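Local coordinates for putative peptidase (Parabacteroides merdae, PDB 4L8K), which probably cleaves peptide bonds as a serine hydrolase of peptidase family S41, although its natural substrate is not known, at residues V132-L137 with S165-S170; N70-F75 with G260-F265; E85-N90 with M241-G246. All blocks are in the same frame, centred on the assembly; numbering follows the deposited sequence. Where two conformers were deposited one is given.

Overall arrangement
The three contacts are nested along the chain: contact 2 (70-75 with 260-265) closes the widest loop, contact 3 (85-90 with 241-246) lies inside it, and contact 1 (132-137 with 165-170) is innermost. Contacts 1 and 3 belong to the part built round the seven-stranded mixed sheet, the first between helices 134-143 and 162-169, the second at the end of strand 238-242 and in the loop that follows; their centres lie about 25 Å apart. Contact 2 pairs strands of a separate three-stranded antiparallel sheet, with its centre about 34 Å from contact 1 and about 26 Å from contact 3. None touches another. Contacts 2 and 3 thus tie the N-terminal region to the S41 family region at two places.

Contact 1 (V132-L137 with S165-S170); sequences VGENNL and SDRIAS
Arg167 reaches across from helix 162-169 to the start of helix 134-143 and is gripped there by a carbonyl and a carboxylate. Its CG stands anti to the backbone N (chi1 -176°), which sends the chain straight out from its helix; a bend further along (chi3 -78°) then turns the guanidinium toward the turn at Val132. NH1 donates to Val132 O at 2.8 Å with an N-H...O angle of 163°, and the acceptor lies almost exactly in the guanidinium plane, which should fix its rotation. Glu134 forms a longer salt bridge, OE2 to Arg167 NE at 3.4 Å, approaching obliquely. Its carboxylate has a second and stronger cationic partner, Arg171, at OE1; the same oxygen accepts from a water that also donates to Arg167 O, 2.8 Å from each acceptor. Beneath this polar layer the methylene chain of Arg167 packs against Leu137, CG to CD1 at 3.9 Å. The other branch of Leu137, CD2, comes within 4.1 Å of Ile168 CG1, the side chains crossing at about a right angle. At the N-cap, Gly133 N donates to OD1 of Asn136, three residues on, at 2.9 Å: one half of a capping box, whose reciprocal bond a glycine has no side chain to supply. Helix 134-143 makes a beta-alpha-beta crossover between parallel strands 120-125 and 149-153, and helix 162-169, following the second strand, packs against its start in the alpha/beta core of the S41 peptidase fold.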
# COMPACT_ATOMS: atom_id res chain seq x y z
N VAL A 132 8.14 8.55 -12.78
CA VAL A 132 9.06 9.56 -12.27
C VAL A 132 10.42 9.19 -12.86
O VAL A 132 10.86 8.07 -12.71
CB VAL A 132 9.02 9.66 -10.70
CG1 VAL A 132 10.23 10.35 -10.14
CG2 VAL A 132 7.78 10.40 -10.23
N GLY A 133 11.03 10.12 -13.60
CA GLY A 133 12.36 9.92 -14.18
C GLY A 133 13.45 10.34 -13.22
O GLY A 133 13.17 10.94 -12.17
N GLU A 134 14.71 10.02 -13.56
CA GLU A 134 15.90 10.35 -12.76
C GLU A 134 16.10 11.87 -12.68
O GLU A 134 16.49 12.37 -11.63
CB GLU A 134 17.18 9.68 -13.32
CG GLU A 134 17.12 8.16 -13.43
CD GLU A 134 17.09 7.32 -12.16
OE1 GLU A 134 17.03 7.88 -11.04
OE2 GLU A 134 17.11 6.08 -12.30
N ASN A 135 15.84 12.60 -13.79
CA ASN A 135 15.96 14.06 -13.86
C ASN A 135 14.86 14.71 -13.02
O ASN A 135 15.16 15.61 -12.25
CB ASN A 135 15.94 14.57 -15.30
CG ASN A 135 17.17 14.19 -16.11
OD1 ASN A 135 18.25 13.97 -15.60
ND2 ASN A 135 17.04 14.15 -17.40
N ASN A 136 13.62 14.19 -13.09
CA ASN A 136 12.49 14.65 -12.26
C ASN A 136 12.89 14.69 -10.79
O ASN A 136 12.70 15.72 -10.11
CB ASN A 136 11.28 13.71 -12.41
CG ASN A 136 10.57 13.72 -13.72
OD1 ASN A 136 9.97 12.72 -14.09
ND2 ASN A 136 10.56 14.87 -14.42
N LEU A 137 13.48 13.57 -10.30
CA LEU A 137 13.93 13.44 -8.91
C LEU A 137 15.06 14.42 -8.60
O LEU A 137 14.98 15.11 -7.59
CB LEU A 137 14.34 11.99 -8.58
CG LEU A 137 13.18 11.00 -8.44
CD1 LEU A 137 13.65 9.56 -8.67
CD2 LEU A 137 12.42 11.18 -7.10
N SER A 165 8.84 2.66 -7.60
CA SER A 165 9.00 2.38 -6.19
C SER A 165 10.50 2.30 -5.86
O SER A 165 10.97 3.11 -5.08
CB SER A 165 8.27 1.09 -5.83
OG SER A 165 8.04 1.08 -4.43
N ASP A 166 11.24 1.38 -6.54
CA ASP A 166 12.69 1.18 -6.36
C ASP A 166 13.50 2.42 -6.71
O ASP A 166 14.46 2.72 -6.01
CB ASP A 166 13.20 0.01 -7.22
CG ASP A 166 13.35 -1.30 -6.48
OD1 ASP A 166 12.42 -1.67 -5.71
OD2 ASP A 166 14.34 -2.00 -6.72
N ARG A 167 13.13 3.13 -7.78
CA ARG A 167 13.82 4.34 -8.24
C ARG A 167 13.73 5.47 -7.21
O ARG A 167 14.72 6.13 -6.96
CB ARG A 167 13.25 4.80 -9.60
CG ARG A 167 13.97 5.99 -10.20
CD ARG A 167 13.36 6.36 -11.53
NE ARG A 167 13.81 5.46 -12.59
CZ ARG A 167 13.29 5.40 -13.82
NH1 ARG A 167 12.28 6.20 -14.17
NH2 ARG A 167 13.75 4.52 -14.69
N ILE A 168 12.55 5.68 -6.60
CA ILE A 168 12.39 6.73 -5.58
C ILE A 168 13.11 6.30 -4.28
O ILE A 168 13.97 7.04 -3.82
CB ILE A 168 10.91 7.13 -5.33
CG1 ILE A 168 10.30 7.75 -6.60
CG2 ILE A 168 10.79 8.12 -4.17
CD1 ILE A 168 8.74 7.54 -6.67
N ALA A 169 12.81 5.10 -3.74
CA ALA A 169 13.40 4.59 -2.48
C ALA A 169 14.92 4.59 -2.47
O ALA A 169 15.52 4.91 -1.44
CB ALA A 169 12.88 3.19 -2.19
N SER A 170 15.55 4.26 -3.62
CA SER A 170 17.02 4.18 -3.76
C SER A 170 17.72 5.56 -3.56
O SER A 170 18.92 5.59 -3.29
CB SER A 170 17.40 3.54 -5.09
OG SER A 170 17.06 4.38 -6.18
O HOH W 1 16.94 6.58 -8.55

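Contact 2 (N70-F75 with G260-F265); sequences NLISSF and GWSVRF. With PO4 (phosphate ion), chain E.
Asn70 and Arg264 form an antiparallel hydrogen-bonded pair, each backbone N donating to the other's O at 3.0 Å. Their side chains run side by side, Asn70 OD1 3.2 Å from Arg264 CD, amide and guanidinium planes 78° apart. Asn70 ND2 is held by Ser78 O. Bends at chi2 and chi3 carry the Arg264 guanidinium to a phosphate, probably from the crystallisation liquor: NH1, which also donates to His68 O, meets O4 at 2.8 Å, and the NH2 bond to O3 is weak. The ion also meets Ser223 and His68, consistent with an S41 active-site pocket. Leu71, in a non-hydrogen-bonded pair with Val263, turns CD2 to the other face, 4.0 Å from Trp261 CE3. Ile72 restores the ladder: its N reaches Ser262 O at 2.7 Å, and Ser262 N bonds Ile72 O. Ser73 CB sits over the five-membered ring of Trp261, 3.5 Å from the centroid and 16° off the normal, a CH-pi contact. Ser73 OG accepts from Phe75 N, an ST turn, and meets Asp76 N. Phe75 CZ lies 3.8 Å from Trp261 CZ2, the rings inclined at 84°. Strand 262-266 lies between 70-72 and 252-256; helix 50-61 packs on Leu71 and helix 8-22 on Val263.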
# COMPACT_ATOMS: atom_id res chain seq x y z
N ASN A 70 -11.00 -10.34 -4.62
CA ASN A 70 -12.17 -9.97 -5.43
C ASN A 70 -12.59 -11.07 -6.41
O ASN A 70 -11.74 -11.76 -6.98
CB ASN A 70 -11.88 -8.69 -6.25
CG ASN A 70 -11.38 -7.53 -5.42
OD1 ASN A 70 -10.17 -7.33 -5.29
ND2 ASN A 70 -12.28 -6.77 -4.81
N LEU A 71 -13.89 -11.18 -6.64
CA LEU A 71 -14.48 -12.05 -7.65
C LEU A 71 -14.96 -11.11 -8.76
O LEU A 71 -15.68 -10.15 -8.45
CB LEU A 71 -15.63 -12.92 -7.09
CG LEU A 71 -16.28 -13.92 -8.08
CD1 LEU A 71 -15.31 -15.03 -8.48
CD2 LEU A 71 -17.53 -14.54 -7.45
N ILE A 72 -14.51 -11.33 -10.01
CA ILE A 72 -14.84 -10.43 -11.10
C ILE A 72 -15.59 -11.13 -12.20
O ILE A 72 -15.10 -12.09 -12.79
CB ILE A 72 -13.56 -9.75 -11.66
CG1 ILE A 72 -12.64 -9.23 -10.53
CG2 ILE A 72 -13.94 -8.62 -12.63
CD1 ILE A 72 -11.21 -8.93 -10.90
N SER A 73 -16.78 -10.59 -12.52
CA SER A 73 -17.61 -11.03 -13.63
C SER A 73 -17.74 -9.83 -14.57
O SER A 73 -17.14 -8.78 -14.32
CB SER A 73 -18.97 -11.52 -13.15
OG SER A 73 -19.80 -10.46 -12.69
N SER A 74 -18.54 -9.97 -15.63
CA SER A 74 -18.75 -8.90 -16.58
C SER A 74 -19.82 -7.92 -16.08
O SER A 74 -19.95 -6.84 -16.64
CB SER A 74 -19.11 -9.50 -17.93
OG SER A 74 -17.91 -9.96 -18.54
N PHE A 75 -20.55 -8.26 -15.00
CA PHE A 75 -21.62 -7.42 -14.45
C PHE A 75 -21.27 -6.81 -13.08
O PHE A 75 -21.87 -5.80 -12.72
CB PHE A 75 -22.95 -8.19 -14.33
CG PHE A 75 -22.87 -9.56 -13.68
CD1 PHE A 75 -23.06 -9.70 -12.30
CD2 PHE A 75 -22.67 -10.71 -14.45
CE1 PHE A 75 -23.01 -10.97 -11.70
CE2 PHE A 75 -22.61 -11.98 -13.84
CZ PHE A 75 -22.78 -12.09 -12.47
N GLY A 260 -15.80 -18.25 -16.76
CA GLY A 260 -15.13 -17.08 -17.30
C GLY A 260 -14.90 -15.95 -16.33
O GLY A 260 -14.21 -14.99 -16.66
N TRP A 261 -15.47 -16.04 -15.11
CA TRP A 261 -15.21 -15.04 -14.08
C TRP A 261 -13.79 -15.20 -13.60
O TRP A 261 -13.20 -16.26 -13.81
CB TRP A 261 -16.17 -15.16 -12.88
CG TRP A 261 -17.64 -15.07 -13.16
CD1 TRP A 261 -18.24 -14.66 -14.32
CD2 TRP A 261 -18.70 -15.42 -12.26
NE1 TRP A 261 -19.61 -14.75 -14.20
CE2 TRP A 261 -19.92 -15.22 -12.95
CE3 TRP A 261 -18.74 -15.94 -10.96
CZ2 TRP A 261 -21.17 -15.48 -12.35
CZ3 TRP A 261 -19.97 -16.20 -10.37
CH2 TRP A 261 -21.17 -15.98 -11.08
N SER A 262 -13.25 -14.20 -12.93
CA SER A 262 -11.92 -14.39 -12.41
C SER A 262 -11.88 -14.03 -10.92
O SER A 262 -12.72 -13.28 -10.44
CB SER A 262 -10.90 -13.61 -13.24
OG SER A 262 -10.94 -12.23 -12.95
N VAL A 263 -10.97 -14.67 -10.19
CA VAL A 263 -10.71 -14.41 -8.78
C VAL A 263 -9.28 -13.87 -8.66
O VAL A 263 -8.39 -14.39 -9.32
CB VAL A 263 -10.96 -15.64 -7.86
CG1 VAL A 263 -10.10 -16.85 -8.26
CG2 VAL A 263 -10.76 -15.27 -6.39
N ARG A 264 -9.09 -12.83 -7.86
CA ARG A 264 -7.77 -12.24 -7.64
C ARG A 264 -7.55 -12.04 -6.14
O ARG A 264 -8.53 -11.86 -5.39
CB ARG A 264 -7.58 -10.91 -8.42
CG ARG A 264 -8.49 -9.75 -7.99
CD ARG A 264 -7.88 -8.84 -6.92
NE ARG A 264 -6.80 -7.99 -7.42
CZ ARG A 264 -5.72 -7.64 -6.72
NH1 ARG A 264 -5.55 -8.08 -5.48
NH2 ARG A 264 -4.80 -6.85 -7.26
N PHE A 265 -6.27 -12.08 -5.73
CA PHE A 265 -5.77 -11.87 -4.38
C PHE A 265 -4.22 -11.74 -4.44
O PHE A 265 -3.64 -11.87 -5.52
CB PHE A 265 -6.23 -12.98 -3.41
CG PHE A 265 -6.20 -14.41 -3.91
CD1 PHE A 265 -5.05 -15.19 -3.78
CD2 PHE A 265 -7.34 -15.00 -4.44
CE1 PHE A 265 -5.05 -16.54 -4.17
CE2 PHE A 265 -7.33 -16.33 -4.88
CZ PHE A 265 -6.19 -17.10 -4.70
P PO4 E . -2.08 -6.90 -4.29
O1 PO4 E . -1.59 -8.31 -4.02
O2 PO4 E . -1.29 -5.91 -3.38
O3 PO4 E . -1.85 -6.56 -5.79
O4 PO4 E . -3.58 -6.81 -3.94

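Contact 3 (E85-N90 with M241-G246); sequences EDYPAN and MGDRTG
Tyr87 presents the edge of its ring to the carboxylate of Asp243, CD2 lying 3.5 Å from OD2. Both carboxylate oxygens lie near the ring plane, and so meet ring hydrogens rather than the pi face; the two planes are turned 46° against each other. At the far end of the ring, Tyr87 OH lies near the chain of Arg244, which has two conformers; in one of them it extends to a salt bridge with Asp283. Arg219 makes a cation-pi contact with the same tyrosine. Asn90 approaches Asp243 from the other end of the loop: ND2 to OD2 is 3.3 Å, but the 122° angle at the hydrogen makes this bond weak, and the amide is held instead through OD1, which accepts from Ile290 N. A water reinforces the link, accepting from Asn90 ND2 at 3.1 Å and lying 2.6 Å from Asp243 OD2 and 2.7 Å from Pro88 O. Asp243 OD1 is engaged separately by Arg244 N at 2.8 Å, from above the carboxylate plane. An alanine in place of Asp243 would probably leave Asn90 ND2, the water and Arg244 N without their carboxylate partner and open a gap beside the Tyr87 ring edge. The 243-246 loop follows the C-terminal end of parallel strand 238-242, where alpha/beta folds commonly build their sites; here Gly246 O accepts from His68 NE2, consistent with a place beside the S41 active-site pocket.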
# COMPACT_ATOMS: atom_id res chain seq x y z
N GLU A 85 -12.60 1.04 4.40
CA GLU A 85 -13.66 1.92 4.88
C GLU A 85 -13.80 1.94 6.38
O GLU A 85 -14.41 2.88 6.89
CB GLU A 85 -15.01 1.55 4.24
CG GLU A 85 -15.05 1.67 2.72
CD GLU A 85 -16.21 1.02 1.98
OE1 GLU A 85 -17.05 0.32 2.61
OE2 GLU A 85 -16.26 1.17 0.73
N ASP A 86 -13.26 0.94 7.10
CA ASP A 86 -13.33 0.94 8.58
C ASP A 86 -12.33 1.94 9.17
O ASP A 86 -12.36 2.19 10.37
CB ASP A 86 -13.07 -0.46 9.16
CG ASP A 86 -14.25 -1.43 9.03
OD1 ASP A 86 -15.34 -1.00 8.55
OD2 ASP A 86 -14.08 -2.61 9.36
N TYR A 87 -11.46 2.50 8.33
CA TYR A 87 -10.45 3.50 8.71
C TYR A 87 -10.87 4.87 8.17
O TYR A 87 -11.50 4.91 7.10
CB TYR A 87 -9.08 3.11 8.12
CG TYR A 87 -8.52 1.84 8.73
CD1 TYR A 87 -9.05 0.59 8.42
CD2 TYR A 87 -7.41 1.89 9.58
CE1 TYR A 87 -8.56 -0.57 9.01
CE2 TYR A 87 -6.88 0.72 10.14
CZ TYR A 87 -7.46 -0.50 9.85
OH TYR A 87 -6.99 -1.65 10.39
N PRO A 88 -10.50 6.00 8.83
CA PRO A 88 -10.88 7.32 8.29
C PRO A 88 -10.15 7.59 6.97
O PRO A 88 -9.11 6.96 6.69
CB PRO A 88 -10.46 8.30 9.38
CG PRO A 88 -10.22 7.43 10.62
CD PRO A 88 -9.72 6.14 10.08
N ALA A 89 -10.71 8.48 6.13
CA ALA A 89 -10.10 8.85 4.85
C ALA A 89 -8.66 9.36 5.08
O ALA A 89 -7.72 8.86 4.44
CB ALA A 89 -10.96 9.89 4.12
N ASN A 90 -8.49 10.29 6.03
CA ASN A 90 -7.18 10.89 6.44
C ASN A 90 -6.46 11.56 5.29
O ASN A 90 -5.22 11.71 5.32
CB ASN A 90 -6.26 9.86 7.15
CG ASN A 90 -6.66 9.66 8.60
OD1 ASN A 90 -7.05 10.59 9.29
ND2 ASN A 90 -6.60 8.45 9.08
N MSE A 241 4.32 8.75 9.14
CA MSE A 241 3.27 9.38 9.91
C MSE A 241 1.91 9.26 9.20
O MSE A 241 1.84 9.29 7.99
CB MSE A 241 3.67 10.84 10.12
CG MSE A 241 2.62 11.71 10.81
SE MSE A 241 3.29 13.50 11.06
CE MSE A 241 4.80 13.23 12.12
N GLY A 242 0.84 9.18 9.99
CA GLY A 242 -0.52 9.12 9.49
C GLY A 242 -1.25 7.91 10.02
O GLY A 242 -1.38 7.74 11.24
N ASP A 243 -1.70 7.05 9.12
CA ASP A 243 -2.46 5.87 9.52
C ASP A 243 -1.84 4.60 8.92
O ASP A 243 -0.96 4.67 8.04
CB ASP A 243 -3.93 6.02 9.08
CG ASP A 243 -4.95 5.13 9.80
OD1 ASP A 243 -4.56 4.39 10.75
OD2 ASP A 243 -6.14 5.17 9.41
N ARG A 244 -2.29 3.45 9.44
CA ARG A 244 -1.84 2.14 8.97
C ARG A 244 -2.09 2.05 7.45
O ARG A 244 -3.15 2.49 6.97
CB ARG A 244 -2.58 1.02 9.74
CG ARG A 244 -2.19 -0.42 9.39
CD ARG A 244 -2.98 -1.38 10.27
NE ARG A 244 -2.73 -2.81 10.01
CZ ARG A 244 -1.65 -3.49 10.40
NH1 ARG A 244 -0.66 -2.87 11.02
NH2 ARG A 244 -1.55 -4.78 10.15
N THR A 245 -1.10 1.53 6.70
CA THR A 245 -1.28 1.38 5.26
C THR A 245 -2.41 0.34 5.00
O THR A 245 -2.83 -0.38 5.93
CB THR A 245 0.03 0.95 4.57
OG1 THR A 245 0.29 -0.39 4.95
CG2 THR A 245 1.22 1.88 4.87
N GLY A 246 -2.87 0.27 3.76
CA GLY A 246 -3.90 -0.68 3.33
C GLY A 246 -3.36 -2.07 3.04
O GLY A 246 -4.12 -2.95 2.62
O HOH W 2 -6.54 6.11 6.98